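Local coordinates for protein 1-carboxybiuret hydrolase subunit AtzE (Pseudomonas sp., PDB 6C62) that hydrolyses 1-carboxybiuret to urea-1,3-dicarboxylate and ammonia in the bacterial pathway of atrazine degradation, at residues E61-P64 / P65-L69; A99-V102 / L103-R106; R390-C393 / R394-M397. All blocks are in the same frame, centred on the assembly; numbering follows the deposited sequence.

In the fold
The three contacts are local turns or helix starts, met in series along one amidase chain. Contact 1 (61-69) is the loop between helix 43-58 and strand 70-74. Contact 2 (99-106) follows that strand and opens helix 102-109. Their centres lie 17 Å apart, with nearest atoms about 6 Å apart and no touch. Both therefore frame the same strand of the large mixed sheet. Contact 3 (390-397) is on the opposite side of the chain's centre. Its centre is 43 Å from that of contact 1 and 34 Å from that of contact 2. Contacts 2 and 3 each have a side chain about 9 Å from that of a catalytic residue (by similarity); contact 1 lies away.

Contact 1: E61-P64 / P65-L69; sequences EVLP and PLAGL
The flat carbonyl group of Pro-64 receives the backbone N-H of Ala-67 over one face, while the carbonyl carbon bonds to the ring nitrogen of Pro-65. Ala-67 N lies 3.1 Å from Pro-64 O, and the donor stands 55° out of the carbonyl plane. This hydrogen bond closes a type I beta turn from Pro-64 to Ala-67. The two proline rings meet across their shared peptide. Pro-64 CB comes within 3.3 Å of Pro-65 CD, a short approach set by the peptide they flank. The methyl of Ala-67 folds back on residues 61-64. Ala-67 CB reaches Leu-63 CB at 3.7 Å and Pro-64 CD at 4.0 Å. Leu-63 CG stands beside its own backbone N (chi1 -67°), and this leaves CD1 near the same methyl. A second turn, of type II, runs from Leu-66 to Leu-69 and is closed by Leu-69 N on Leu-66 O at 3.0 Å. Gly-68 has a positive phi (90°) there, where a side chain would collide with the carbonyl O of Ala-67. The double turn leads from helix 43-58 into strand 70-74. Leu-63 and Pro-64 rest on Arg-56 of that helix, and Ala-67 rests on Ile-53. On another side Leu-66 packs on Ile-7 of helix 3-11 and on Leu-221 of helix 216-226.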
loop_
_atom_site.group_PDB
_atom_site.type_symbol
_atom_site.label_atom_id
_atom_site.label_comp_id
_atom_site.label_asym_id
_atom_site.label_seq_id
_atom_site.Cartn_x
_atom_site.Cartn_y
_atom_site.Cartn_z
ATOM N N GLU A 61 -43.023 -21.329 -4.773
ATOM C CA GLU A 61 -41.926 -20.570 -5.362
ATOM C C GLU A 61 -40.790 -21.436 -5.817
ATOM O O GLU A 61 -40.593 -22.539 -5.293
ATOM C CB GLU A 61 -41.330 -19.565 -4.389
ATOM C CG GLU A 61 -42.316 -18.537 -3.954
ATOM C CD GLU A 61 -41.748 -17.520 -3.009
ATOM O OE1 GLU A 61 -40.485 -17.414 -2.827
ATOM O OE2 GLU A 61 -42.630 -16.818 -2.495
ATOM N N VAL A 62 -40.034 -20.898 -6.783
ATOM C CA VAL A 62 -38.769 -21.454 -7.172
ATOM C C VAL A 62 -37.780 -21.128 -6.029
ATOM O O VAL A 62 -37.643 -19.997 -5.671
ATOM C CB VAL A 62 -38.297 -20.937 -8.524
ATOM C CG1 VAL A 62 -36.871 -21.396 -8.830
ATOM C CG2 VAL A 62 -39.179 -21.511 -9.605
ATOM N N LEU A 63 -37.144 -22.148 -5.449
ATOM C CA LEU A 63 -36.258 -21.898 -4.311
ATOM C C LEU A 63 -34.889 -21.429 -4.737
ATOM O O LEU A 63 -34.438 -21.776 -5.815
ATOM C CB LEU A 63 -36.139 -23.150 -3.464
ATOM C CG LEU A 63 -37.445 -23.531 -2.763
ATOM C CD1 LEU A 63 -37.248 -24.881 -2.090
ATOM C CD2 LEU A 63 -37.853 -22.471 -1.791
ATOM N N PRO A 64 -34.209 -20.633 -3.894
ATOM C CA PRO A 64 -32.863 -20.227 -4.284
ATOM C C PRO A 64 -31.863 -21.425 -4.147
ATOM O O PRO A 64 -32.216 -22.521 -3.607
ATOM C CB PRO A 64 -32.594 -19.017 -3.372
ATOM C CG PRO A 64 -33.378 -19.360 -2.147
ATOM C CD PRO A 64 -34.649 -19.980 -2.665
ATOM N N PRO A 65 -30.672 -21.282 -4.708
ATOM C CA PRO A 65 -29.803 -22.436 -4.931
ATOM C C PRO A 65 -29.261 -23.126 -3.698
ATOM O O PRO A 65 -28.857 -24.299 -3.795
ATOM C CB PRO A 65 -28.613 -21.853 -5.700
ATOM C CG PRO A 65 -29.039 -20.553 -6.101
ATOM C CD PRO A 65 -30.136 -20.051 -5.292
ATOM N N LEU A 66 -29.225 -22.442 -2.567
ATOM C CA LEU A 66 -28.789 -23.096 -1.307
ATOM C C LEU A 66 -29.950 -23.289 -0.329
ATOM O O LEU A 66 -29.737 -23.417 0.882
ATOM C CB LEU A 66 -27.682 -22.271 -0.637
ATOM C CG LEU A 66 -26.382 -22.117 -1.479
ATOM C CD1 LEU A 66 -25.338 -21.332 -0.720
ATOM C CD2 LEU A 66 -25.796 -23.434 -1.875
ATOM N N ALA A 67 -31.176 -23.315 -0.813
ATOM C CA ALA A 67 -32.350 -23.302 0.073
ATOM C C ALA A 67 -32.382 -24.414 1.082
ATOM O O ALA A 67 -32.451 -25.587 0.735
ATOM C CB ALA A 67 -33.654 -23.319 -0.743
ATOM N N GLY A 68 -32.283 -24.036 2.345
ATOM C CA GLY A 68 -32.373 -24.945 3.473
ATOM C C GLY A 68 -31.054 -25.542 3.931
ATOM O O GLY A 68 -31.037 -26.310 4.887
ATOM N N LEU A 69 -29.948 -25.207 3.272
ATOM C CA LEU A 69 -28.633 -25.835 3.545
ATOM C C LEU A 69 -28.056 -25.263 4.842
ATOM O O LEU A 69 -27.865 -24.071 4.964
ATOM C CB LEU A 69 -27.670 -25.598 2.396
ATOM C CG LEU A 69 -26.337 -26.358 2.517
ATOM C CD1 LEU A 69 -26.509 -27.816 2.156
ATOM C CD2 LEU A 69 -25.270 -25.792 1.651
#

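Contact 2: A99-V102 / L103-R106; sequences ADAV and LVQR
Val-102 holds CG1 anti to its backbone N (chi1 171°), and Arg-106 starts with CG beside its own N (chi1 -69°) and then runs extended to NE. The two side chains thus lie side by side and point the same way. This is the N-terminal turn of helix 102-109, with Ala-101 at the N-cap, in the beta-alpha-beta crossover from strand 70-74 to strand 113-118. Ala-101 O accepts Gln-105 N at 3.0 Å, nearly straight on (N-H...O angle 168°). Val-102 O takes Arg-106 N one residue on, in the same turn. Asp-100 OD1 makes a salt bridge with Arg-45 and also takes the backbone N-H of Glu-80. Asp-100 CG touches Val-104 CG1 at 3.7 Å, and the two side chains cross at about a right angle. Beyond it, Val-104 packs on Tyr-71 and Val-73 of strand 70-74, its side chain about 9 Å from that of Lys-74, a charge relay residue by similarity. The Arg-106 guanidinium reaches the carbonyl oxygens of Met-226, Gly-228 and Pro-229. An alanine in place of Arg-106 is likely to leave those three carbonyls without this donor and to remove one of the groups packed on the Val-102 methyl. That methyl, CG1, sits 3.4 Å above one face of the guanidinium plane, offset toward its rim, and 3.6 Å from Arg-106 NE.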
loop_
_atom_site.group_PDB
_atom_site.type_symbol
_atom_site.label_atom_id
_atom_site.label_comp_id
_atom_site.label_asym_id
_atom_site.label_seq_id
_atom_site.Cartn_x
_atom_site.Cartn_y
_atom_site.Cartn_z
ATOM N N ALA A 99 -25.045 -5.861 12.039
ATOM C CA ALA A 99 -25.438 -6.516 10.792
ATOM C C ALA A 99 -24.572 -7.751 10.595
ATOM O O ALA A 99 -23.498 -7.808 11.134
ATOM C CB ALA A 99 -25.228 -5.523 9.624
ATOM N N ASP A 100 -25.060 -8.702 9.827
ATOM C CA ASP A 100 -24.267 -9.841 9.340
ATOM C C ASP A 100 -23.142 -9.369 8.434
ATOM O O ASP A 100 -23.300 -8.361 7.717
ATOM C CB ASP A 100 -25.154 -10.744 8.462
ATOM C CG ASP A 100 -26.229 -11.512 9.265
ATOM O OD1 ASP A 100 -26.037 -11.804 10.502
ATOM O OD2 ASP A 100 -27.240 -11.897 8.618
ATOM N N ALA A 101 -22.034 -10.095 8.452
ATOM C CA ALA A 101 -21.001 -9.941 7.423
ATOM C C ALA A 101 -21.644 -10.050 6.067
ATOM O O ALA A 101 -22.585 -10.803 5.869
ATOM C CB ALA A 101 -20.001 -11.074 7.544
ATOM N N VAL A 102 -21.098 -9.338 5.113
ATOM C CA VAL A 102 -21.615 -9.440 3.741
ATOM C C VAL A 102 -21.693 -10.872 3.223
ATOM O O VAL A 102 -22.670 -11.226 2.587
ATOM C CB VAL A 102 -20.772 -8.520 2.789
ATOM C CG1 VAL A 102 -21.106 -8.753 1.355
ATOM C CG2 VAL A 102 -21.042 -7.055 3.165
ATOM N N LEU A 103 -20.668 -11.710 3.462
ATOM C CA LEU A 103 -20.766 -13.058 2.972
ATOM C C LEU A 103 -21.909 -13.895 3.605
ATOM O O LEU A 103 -22.547 -14.737 2.903
ATOM C CB LEU A 103 -19.444 -13.814 3.124
ATOM C CG LEU A 103 -18.245 -13.192 2.443
ATOM C CD1 LEU A 103 -17.107 -14.148 2.487
ATOM C CD2 LEU A 103 -18.580 -12.808 1.001
ATOM N N VAL A 104 -22.168 -13.642 4.891
ATOM C CA VAL A 104 -23.306 -14.236 5.582
ATOM C C VAL A 104 -24.621 -13.762 4.961
ATOM O O VAL A 104 -25.513 -14.604 4.705
ATOM C CB VAL A 104 -23.252 -13.956 7.098
ATOM C CG1 VAL A 104 -24.544 -14.424 7.786
ATOM C CG2 VAL A 104 -22.006 -14.580 7.710
ATOM N N GLN A 105 -24.738 -12.451 4.691
ATOM C CA GLN A 105 -25.926 -11.883 4.011
ATOM C C GLN A 105 -26.161 -12.554 2.662
ATOM O O GLN A 105 -27.285 -12.870 2.320
ATOM C CB GLN A 105 -25.811 -10.371 3.755
ATOM C CG GLN A 105 -25.622 -9.466 4.997
ATOM C CD GLN A 105 -25.302 -7.951 4.735
ATOM O OE1 GLN A 105 -25.289 -7.433 3.571
ATOM N NE2 GLN A 105 -24.953 -7.253 5.847
ATOM N N ARG A 106 -25.092 -12.787 1.899
ATOM C CA ARG A 106 -25.225 -13.448 0.581
ATOM C C ARG A 106 -25.644 -14.927 0.683
ATOM O O ARG A 106 -26.460 -15.397 -0.129
ATOM C CB ARG A 106 -23.968 -13.202 -0.243
ATOM C CG ARG A 106 -23.903 -11.740 -0.632
ATOM C CD ARG A 106 -22.730 -11.389 -1.479
ATOM N NE ARG A 106 -22.605 -9.945 -1.664
ATOM C CZ ARG A 106 -21.621 -9.405 -2.388
ATOM N NH1 ARG A 106 -20.692 -10.161 -2.957
ATOM N NH2 ARG A 106 -21.530 -8.087 -2.522
#

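Contact 3: R390-C393 / R394-M397; sequences RHPC and RPAM
His-391 and Ala-396 meet CB to CB where strand 389-392 gives way to the short helix 393-396. Their CB atoms are 3.6 Å apart, so the histidine makes this contact chiefly through the root of its side chain. CG, beside the backbone N of His-391 (chi1 -61°), stays 4.2 Å from Ala-396 CB. Ala-396 CB also lies 3.1 Å from Pro-392 O, a close approach. One residue along, two prolines meet. Pro-395 CD lies alongside the Pro-392 ring, 3.9 Å from Pro-392 CB. The third pair is Cys-393 and Met-397. The cysteine directs SG anti to its backbone N (chi1 179°), and the methionine bends at chi2 and chi3. This brings Met-397 CE to 4.5 Å from Cys-393 SG, a loose approach. Two backbone bonds close the turn. Pro-392, at the N-cap, accepts Ala-396 N at its O over 3.1 Å. Met-397 N to Cys-393 O is a weak bond, at 3.4 Å. Ile-384 of the paired strand 383-386 packs against Cys-393, Ala-396 and Met-397 together. Arg-394 NH1 forms a salt bridge with Glu-382, just ahead of the same strand. Met-397 also packs on Phe-127, and its side chain lies about 9 Å from that of Ser-174, the acyl-ester nucleophile by similarity. The side-chain contact is apolar, and the hydrogen bonds are those of the backbone. Pro-395 has no N-H to give, but in the first turn of a helix that N-H has no i-4 carbonyl partner within the helix, so a proline is readily accommodated.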
loop_
_atom_site.group_PDB
_atom_site.type_symbol
_atom_site.label_atom_id
_atom_site.label_comp_id
_atom_site.label_asym_id
_atom_site.label_seq_id
_atom_site.Cartn_x
_atom_site.Cartn_y
_atom_site.Cartn_z
ATOM N N ARG A 390 13.898 -30.310 12.013
ATOM C CA ARG A 390 12.983 -29.920 13.081
ATOM C C ARG A 390 12.392 -28.510 12.824
ATOM O O ARG A 390 13.100 -27.565 12.502
ATOM C CB ARG A 390 13.694 -29.949 14.444
ATOM C CG ARG A 390 12.746 -30.231 15.604
ATOM C CD ARG A 390 13.374 -30.053 16.980
ATOM N NE ARG A 390 13.766 -28.659 17.180
ATOM C CZ ARG A 390 14.163 -28.121 18.338
ATOM N NH1 ARG A 390 14.211 -28.847 19.467
ATOM N NH2 ARG A 390 14.503 -26.829 18.369
ATOM N N HIS A 391 11.104 -28.339 13.106
ATOM C CA HIS A 391 10.437 -27.038 13.047
ATOM C C HIS A 391 9.532 -26.905 14.266
ATOM O O HIS A 391 8.936 -27.888 14.670
ATOM C CB HIS A 391 9.548 -26.950 11.812
ATOM C CG HIS A 391 10.256 -27.078 10.518
ATOM N ND1 HIS A 391 10.813 -26.005 9.866
ATOM C CD2 HIS A 391 10.460 -28.151 9.722
ATOM C CE1 HIS A 391 11.335 -26.417 8.726
ATOM N NE2 HIS A 391 11.143 -27.715 8.620
ATOM N N PRO A 392 9.328 -25.677 14.766
ATOM C CA PRO A 392 8.187 -25.451 15.662
ATOM C C PRO A 392 6.896 -25.837 14.916
ATOM O O PRO A 392 6.675 -25.444 13.754
ATOM C CB PRO A 392 8.275 -23.961 16.024
ATOM C CG PRO A 392 9.121 -23.312 14.948
ATOM C CD PRO A 392 10.024 -24.426 14.382
ATOM N N CYS A 393 6.060 -26.624 15.596
ATOM C CA CYS A 393 4.852 -27.172 15.010
ATOM C C CYS A 393 3.904 -26.103 14.486
ATOM O O CYS A 393 3.396 -26.234 13.397
ATOM C CB CYS A 393 4.102 -27.949 16.089
ATOM S SG CYS A 393 2.547 -28.684 15.545
ATOM N N ARG A 394 3.614 -25.103 15.301
ATOM C CA ARG A 394 2.600 -24.125 15.007
ATOM C C ARG A 394 2.888 -23.363 13.699
ATOM O O ARG A 394 2.109 -23.501 12.797
ATOM C CB ARG A 394 2.227 -23.235 16.239
ATOM C CG ARG A 394 1.575 -24.110 17.332
ATOM C CD ARG A 394 1.011 -23.355 18.538
ATOM N NE ARG A 394 2.100 -22.795 19.326
ATOM C CZ ARG A 394 2.801 -23.484 20.256
ATOM N NH1 ARG A 394 2.519 -24.760 20.601
ATOM N NH2 ARG A 394 3.813 -22.880 20.884
ATOM N N PRO A 395 4.047 -22.707 13.543
ATOM C CA PRO A 395 4.343 -22.087 12.213
ATOM C C PRO A 395 4.522 -23.071 11.065
ATOM O O PRO A 395 4.182 -22.784 9.920
ATOM C CB PRO A 395 5.646 -21.373 12.458
ATOM C CG PRO A 395 5.626 -21.098 13.937
ATOM C CD PRO A 395 5.028 -22.303 14.566
ATOM N N ALA A 396 5.088 -24.229 11.363
ATOM C CA ALA A 396 5.434 -25.196 10.304
ATOM C C ALA A 396 4.273 -25.714 9.487
ATOM O O ALA A 396 4.501 -26.104 8.325
ATOM C CB ALA A 396 6.157 -26.383 10.879
ATOM N N MET A 397 3.072 -25.808 10.086
ATOM C CA MET A 397 1.892 -26.309 9.368
ATOM C C MET A 397 1.632 -25.501 8.070
ATOM O O MET A 397 1.022 -26.006 7.138
ATOM C CB MET A 397 0.646 -26.285 10.269
ATOM C CG MET A 397 0.556 -27.381 11.355
ATOM S SD MET A 397 0.700 -29.059 10.671
ATOM C CE MET A 397 2.383 -29.315 11.122
#